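Local coordinates for protein BCL9 homolog (PDB 3ZPV) that takes part in Wnt signal transduction as a nuclear transcriptional coactivator, the piece here being its HD1 domain bound to a chain of another protein, at residues 8-11 against 12-16; 19-23 against 24-28. One frame throughout, in Å; residues are numbered along the deposited sequence.

Contact 1. Residues 8-11 against 12-16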
ATOM      1  N   PHE L   8      -9.406   4.407   1.739  1.00 27.98           N
ATOM      2  CA  PHE L   8      -8.607   4.722   2.889  1.00 26.69           C
ATOM      3  C   PHE L   8      -7.167   4.603   2.474  1.00 28.89           C
ATOM      4  O   PHE L   8      -6.730   3.535   1.964  1.00 31.18           O
ATOM      5  CB  PHE L   8      -8.937   3.786   4.027  1.00 25.75           C
ATOM      6  CG  PHE L   8     -10.361   3.867   4.451  1.00 26.82           C
ATOM      7  CD1 PHE L   8     -11.337   3.152   3.774  1.00 26.72           C
ATOM      8  CD2 PHE L   8     -10.743   4.662   5.527  1.00 27.72           C
ATOM      9  CE1 PHE L   8     -12.673   3.201   4.168  1.00 26.83           C
ATOM     10  CE2 PHE L   8     -12.082   4.722   5.926  1.00 27.96           C
ATOM     11  CZ  PHE L   8     -13.043   3.981   5.251  1.00 27.15           C
ATOM     12  N   VAL L   9      -6.419   5.690   2.689  1.00 27.76           N
ATOM     13  CA  VAL L   9      -5.049   5.789   2.206  1.00 27.15           C
ATOM     14  C   VAL L   9      -4.057   5.409   3.298  1.00 27.23           C
ATOM     15  O   VAL L   9      -4.134   5.892   4.404  1.00 27.84           O
ATOM     16  CB  VAL L   9      -4.749   7.200   1.732  1.00 27.35           C
ATOM     17  CG1 VAL L   9      -3.306   7.329   1.285  1.00 28.18           C
ATOM     18  CG2 VAL L   9      -5.666   7.580   0.578  1.00 28.56           C
ATOM     19  N   PHE L  10      -3.118   4.528   2.974  1.00 27.08           N
ATOM     20  CA  PHE L  10      -2.134   4.060   3.930  1.00 25.84           C
ATOM     21  C   PHE L  10      -0.758   4.364   3.415  1.00 27.09           C
ATOM     22  O   PHE L  10      -0.397   3.967   2.292  1.00 24.21           O
ATOM     23  CB  PHE L  10      -2.197   2.532   4.090  1.00 26.00           C
ATOM     24  CG  PHE L  10      -3.432   2.023   4.783  1.00 24.39           C
ATOM     25  CD1 PHE L  10      -4.623   1.882   4.079  1.00 24.69           C
ATOM     26  CD2 PHE L  10      -3.389   1.639   6.106  1.00 22.39           C
ATOM     27  CE1 PHE L  10      -5.754   1.402   4.715  1.00 25.03           C
ATOM     28  CE2 PHE L  10      -4.514   1.162   6.737  1.00 22.72           C
ATOM     29  CZ  PHE L  10      -5.704   1.045   6.048  1.00 23.25           C
ATOM     30  N   SER L  11       0.053   5.004   4.257  1.00 28.71           N
ATOM     31  CA  SER L  11       1.503   5.040   4.010  1.00 27.86           C
ATOM     32  C   SER L  11       2.077   3.674   4.359  1.00 25.96           C
ATOM     33  O   SER L  11       1.383   2.829   4.911  1.00 25.71           O
ATOM     34  CB  SER L  11       2.132   6.106   4.860  1.00 29.59           C
ATOM     35  OG  SER L  11       2.039   5.747   6.221  1.00 34.32           O
ATOM     36  N   THR L  12       3.314   3.418   3.981  1.00 26.86           N
ATOM     37  CA  THR L  12       3.968   2.170   4.339  1.00 27.90           C
ATOM     38  C   THR L  12       3.918   1.965   5.842  1.00 33.04           C
ATOM     39  O   THR L  12       3.585   0.880   6.330  1.00 34.27           O
ATOM     40  CB  THR L  12       5.427   2.146   3.885  1.00 27.16           C
ATOM     41  OG1 THR L  12       5.477   2.134   2.459  1.00 27.24           O
ATOM     42  CG2 THR L  12       6.186   0.900   4.443  1.00 27.91           C
ATOM     43  N   GLN L  13       4.237   3.015   6.582  1.00 37.51           N
ATOM     44  CA  GLN L  13       4.285   2.931   8.045  1.00 41.54           C
ATOM     45  C   GLN L  13       2.924   2.554   8.595  1.00 35.38           C
ATOM     46  O   GLN L  13       2.791   1.655   9.425  1.00 37.68           O
ATOM     47  CB  GLN L  13       4.753   4.269   8.606  1.00 49.33           C
ATOM     48  CG  GLN L  13       5.138   4.290  10.081  1.00 58.32           C
ATOM     49  CD  GLN L  13       5.223   5.768  10.537  1.00 66.34           C
ATOM     50  OE1 GLN L  13       5.941   6.436   9.869  1.00 72.20           O
ATOM     51  NE2 GLN L  13       4.490   6.302  11.560  1.00 70.21           N
ATOM     52  N   LEU L  14       1.905   3.255   8.131  1.00 33.38           N
ATOM     53  CA  LEU L  14       0.544   3.015   8.596  1.00 32.13           C
ATOM     54  C   LEU L  14       0.049   1.594   8.211  1.00 31.48           C
ATOM     55  O   LEU L  14      -0.585   0.923   9.014  1.00 29.59           O
ATOM     56  CB  LEU L  14      -0.387   4.086   8.044  1.00 30.61           C
ATOM     57  CG  LEU L  14      -1.718   4.252   8.774  1.00 33.21           C
ATOM     58  CD1 LEU L  14      -1.484   4.709  10.201  1.00 34.68           C
ATOM     59  CD2 LEU L  14      -2.602   5.249   8.036  1.00 32.97           C
ATOM     60  N   ALA L  15       0.384   1.132   7.013  1.00 28.64           N
ATOM     61  CA  ALA L  15      -0.007  -0.208   6.613  1.00 29.73           C
ATOM     62  C   ALA L  15       0.686  -1.270   7.474  1.00 28.33           C
ATOM     63  O   ALA L  15       0.073  -2.271   7.838  1.00 27.03           O
ATOM     64  CB  ALA L  15       0.299  -0.441   5.135  1.00 28.36           C
ATOM     65  N   ASN L  16       1.968  -1.057   7.751  1.00 26.94           N
ATOM     66  CA  ASN L  16       2.734  -1.958   8.606  1.00 26.29           C
ATOM     67  C   ASN L  16       2.165  -2.036  10.016  1.00 27.02           C
ATOM     68  O   ASN L  16       2.006  -3.141  10.557  1.00 25.58           O
ATOM     69  CB  ASN L  16       4.218  -1.556   8.631  1.00 25.23           C
ATOM     70  CG  ASN L  16       4.982  -2.059   7.413  1.00 25.12           C
ATOM     71  OD1 ASN L  16       4.528  -2.963   6.696  1.00 24.66           O
ATOM     72  ND2 ASN L  16       6.122  -1.457   7.158  1.00 23.91           N
TER

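Contact 2. Residues 19-23 against 24-28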
ATOM      1  N   ALA L  19      -1.305  -3.822   9.972  1.00 26.89           N
ATOM      2  CA  ALA L  19      -1.195  -5.267   9.812  1.00 28.04           C
ATOM      3  C   ALA L  19      -0.788  -5.945  11.122  1.00 32.09           C
ATOM      4  O   ALA L  19      -1.257  -7.039  11.427  1.00 31.72           O
ATOM      5  CB  ALA L  19      -0.203  -5.608   8.716  1.00 27.98           C
ATOM      6  N   GLU L  20       0.096  -5.296  11.885  1.00 35.33           N
ATOM      7  CA  GLU L  20       0.449  -5.740  13.242  1.00 38.78           C
ATOM      8  C   GLU L  20      -0.789  -5.830  14.131  1.00 34.42           C
ATOM      9  O   GLU L  20      -1.003  -6.848  14.777  1.00 30.97           O
ATOM     10  CB  GLU L  20       1.422  -4.757  13.895  1.00 46.63           C
ATOM     11  CG  GLU L  20       2.894  -4.980  13.649  1.00 50.80           C
ATOM     12  CD  GLU L  20       3.698  -4.356  14.845  1.00 53.12           C
ATOM     13  OE1 GLU L  20       3.592  -4.841  15.930  1.00 46.58           O
ATOM     14  OE2 GLU L  20       4.342  -3.257  14.778  1.00 58.16           O
ATOM     15  N   SER L  21      -1.584  -4.763  14.130  1.00 32.16           N
ATOM     16  CA  SER L  21      -2.891  -4.737  14.790  1.00 36.09           C
ATOM     17  C   SER L  21      -3.826  -5.896  14.474  1.00 35.72           C
ATOM     18  O   SER L  21      -4.576  -6.333  15.336  1.00 38.33           O
ATOM     19  CB  SER L  21      -3.661  -3.493  14.393  1.00 35.90           C
ATOM     20  OG  SER L  21      -3.254  -2.438  15.187  1.00 41.40           O
ATOM     21  N   VAL L  22      -3.851  -6.326  13.221  1.00 32.77           N
ATOM     22  CA  VAL L  22      -4.754  -7.390  12.824  1.00 32.48           C
ATOM     23  C   VAL L  22      -4.204  -8.728  13.296  1.00 32.48           C
ATOM     24  O   VAL L  22      -4.960  -9.572  13.761  1.00 35.54           O
ATOM     25  CB  VAL L  22      -5.017  -7.354  11.306  1.00 29.32           C
ATOM     26  CG1 VAL L  22      -5.754  -8.594  10.832  1.00 27.04           C
ATOM     27  CG2 VAL L  22      -5.787  -6.095  10.979  1.00 28.73           C
ATOM     28  N   LEU L  23      -2.903  -8.922  13.154  1.00 33.71           N
ATOM     29  CA  LEU L  23      -2.253 -10.145  13.610  1.00 36.91           C
ATOM     30  C   LEU L  23      -2.275 -10.282  15.131  1.00 37.24           C
ATOM     31  O   LEU L  23      -2.359 -11.389  15.645  1.00 38.58           O
ATOM     32  CB  LEU L  23      -0.816 -10.194  13.082  1.00 39.10           C
ATOM     33  CG  LEU L  23      -0.647 -10.312  11.544  1.00 37.34           C
ATOM     34  CD1 LEU L  23       0.811 -10.122  11.136  1.00 34.39           C
ATOM     35  CD2 LEU L  23      -1.179 -11.625  11.005  1.00 35.15           C
ATOM     36  N   SER L  24      -2.215  -9.156  15.837  1.00 41.62           N
ATOM     37  CA  SER L  24      -2.441  -9.096  17.292  1.00 43.97           C
ATOM     38  C   SER L  24      -3.815  -9.547  17.743  1.00 42.90           C
ATOM     39  O   SER L  24      -3.999  -9.901  18.895  1.00 48.45           O
ATOM     40  CB  SER L  24      -2.363  -7.655  17.779  1.00 47.67           C
ATOM     41  OG  SER L  24      -1.034  -7.260  17.985  1.00 49.62           O
ATOM     42  N   GLY L  25      -4.798  -9.449  16.860  1.00 42.31           N
ATOM     43  CA  GLY L  25      -6.191  -9.658  17.222  1.00 41.84           C
ATOM     44  C   GLY L  25      -6.901  -8.384  17.654  1.00 41.22           C
ATOM     45  O   GLY L  25      -8.123  -8.405  17.829  1.00 47.38           O
ATOM     46  N   GLN L  26      -6.186  -7.271  17.786  1.00 41.20           N
ATOM     47  CA  GLN L  26      -6.835  -6.005  18.165  1.00 46.80           C
ATOM     48  C   GLN L  26      -7.941  -5.525  17.192  1.00 44.65           C
ATOM     49  O   GLN L  26      -8.942  -4.959  17.617  1.00 49.39           O
ATOM     50  CB  GLN L  26      -5.831  -4.862  18.206  1.00 49.11           C
ATOM     51  CG  GLN L  26      -4.656  -4.971  19.159  1.00 55.22           C
ATOM     52  CD  GLN L  26      -3.818  -3.676  19.200  1.00 67.33           C
ATOM     53  OE1 GLN L  26      -4.213  -2.655  18.639  1.00 74.66           O
ATOM     54  NE2 GLN L  26      -2.678  -3.705  19.890  1.00 69.81           N
ATOM     55  N   PHE L  27      -7.726  -5.701  15.893  1.00 41.25           N
ATOM     56  CA  PHE L  27      -8.714  -5.342  14.888  1.00 40.56           C
ATOM     57  C   PHE L  27      -8.886  -6.466  13.866  1.00 42.14           C
ATOM     58  O   PHE L  27      -8.065  -7.380  13.794  1.00 45.11           O
ATOM     59  CB  PHE L  27      -8.298  -4.086  14.172  1.00 42.13           C
ATOM     60  CG  PHE L  27      -8.248  -2.861  15.053  1.00 41.38           C
ATOM     61  CD1 PHE L  27      -9.404  -2.160  15.355  1.00 39.76           C
ATOM     62  CD2 PHE L  27      -7.042  -2.392  15.534  1.00 41.34           C
ATOM     63  CE1 PHE L  27      -9.362  -1.034  16.152  1.00 39.65           C
ATOM     64  CE2 PHE L  27      -6.989  -1.263  16.334  1.00 42.04           C
ATOM     65  CZ  PHE L  27      -8.151  -0.578  16.639  1.00 39.80           C
ATOM     66  N   GLN L  28      -9.989  -6.427  13.122  1.00 44.24           N
ATOM     67  CA  GLN L  28     -10.309  -7.480  12.153  1.00 44.85           C
ATOM     68  C   GLN L  28      -9.704  -7.178  10.793  1.00 42.88           C
ATOM     69  O   GLN L  28      -9.310  -8.086  10.067  1.00 37.76           O
ATOM     70  CB  GLN L  28     -11.819  -7.616  11.992  1.00 51.05           C
ATOM     71  CG  GLN L  28     -12.489  -8.536  12.978  1.00 58.76           C
ATOM     72  CD  GLN L  28     -13.895  -8.926  12.532  1.00 65.87           C
ATOM     73  OE1 GLN L  28     -14.167 -10.104  12.520  1.00 71.87           O
ATOM     74  NE2 GLN L  28     -14.758  -7.978  12.107  1.00 62.30           N
TER

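Contact 1. Residues 8-11 against 12-16
S11 carries its OG between its own backbone N and carbonyl carbon (chi1 67°), and this rotation turns the hydroxyl onto the first turn of the helix, over the backbone N of L14. The leucine holds CG anti to the backbone N, which sets CG against the edge of the F10 ring. The bond from L14 N to S11 OG measures 3.1 Å and is nearly straight, at 166°. Alongside it the S11 carbonyl O takes the N-H of A15, with A15 N and S11 O 2.9 Å apart, so a single residue accepts two amide hydrogens through different groups. This is a helix N-cap: S11 is the last residue before helix 12-23, and serine suits the place because its short side chain can reach an N-H of the first turn that has no earlier carbonyl within the helix to bind. Apolar contacts fill the angle between strand 8-10 and the start of the helix, the axes of these short segments making an angle of 103°. F10 CD2 meets L14 CG at 4.1 Å, and L14 C lies at the edge of the ring, near its plane. Nearer the backbone, F10 CB touches A15 CB at 4.0 Å, and the small methyl of alanine allows the strand residue to lie close to the helix. Beyond the two segments, F10 packs edge-to-face with H34 and touches I30, while L14 reaches Y33 and H34, all on helix 30-35. The strand continues a parallel beta ladder into the chain of another protein, to whose aromatic side chain T12 OG1 is hydrogen-bonded.

Contact 2. Residues 19-23 against 24-28
E20 O receives the backbone N of S24 at 2.8 Å, an ordinary i to i+4 bond of the helix. S24 OG adds a weak bond to this same oxygen at 3.2 Å; serine can fold its hydroxyl back because OG lies beside the backbone N. Next along the chain, the N-H of G25 turns to V22 O, with G25 N 3.1 Å from V22 O and above the carbonyl plane, the tighter i to i+3 closure of a helix that is ending. F27 N then bonds to S21 O at 3.3 Å, again from above the plane, which carries the loop back across the end of the helix. The helix stops in a C-cap with glycine just after it: G25 is the first residue to leave helical angles and does so with positive phi (90°), a conformation in which a side chain would press on the carbonyl before it. Having turned there, the loop brings F27 beside the helix. S21 CB sits at the edge of the F27 ring, near its plane, 3.7 Å from CD2, and the small serine leaves the ring room to approach. The V22 CA-H points at F27 O, with CA and O 3.5 Å apart, while V22 CG1 lies 3.7 Å from Q28 O, so the branched valine borders the returning backbone. Farther out, S21 touches Y33 and F27 touches A32 on helix 30-35, whereas V22 and L23 pack against apolar side chains of the chain of another protein.

Helix 12-23 joins the two contacts, whose centres lie about 14 Å apart. Contact 1 comes first along the chain, where strand 8-10 runs into the helix; contact 2 follows at the far end, where the helix gives way to the loop leading to helix 30-35. Their segments do not otherwise touch, but side chains from both reach helix 30-35, Y33 being met from each. In this chain of 37 residues, which carries the HD1 domain, the two contacts thus mark the two ends of one helix. Residues of both contacts also pack on the chain of another protein, consistent with the known role of BCL9-family HD1 domains in binding the PHD finger of Pygopus.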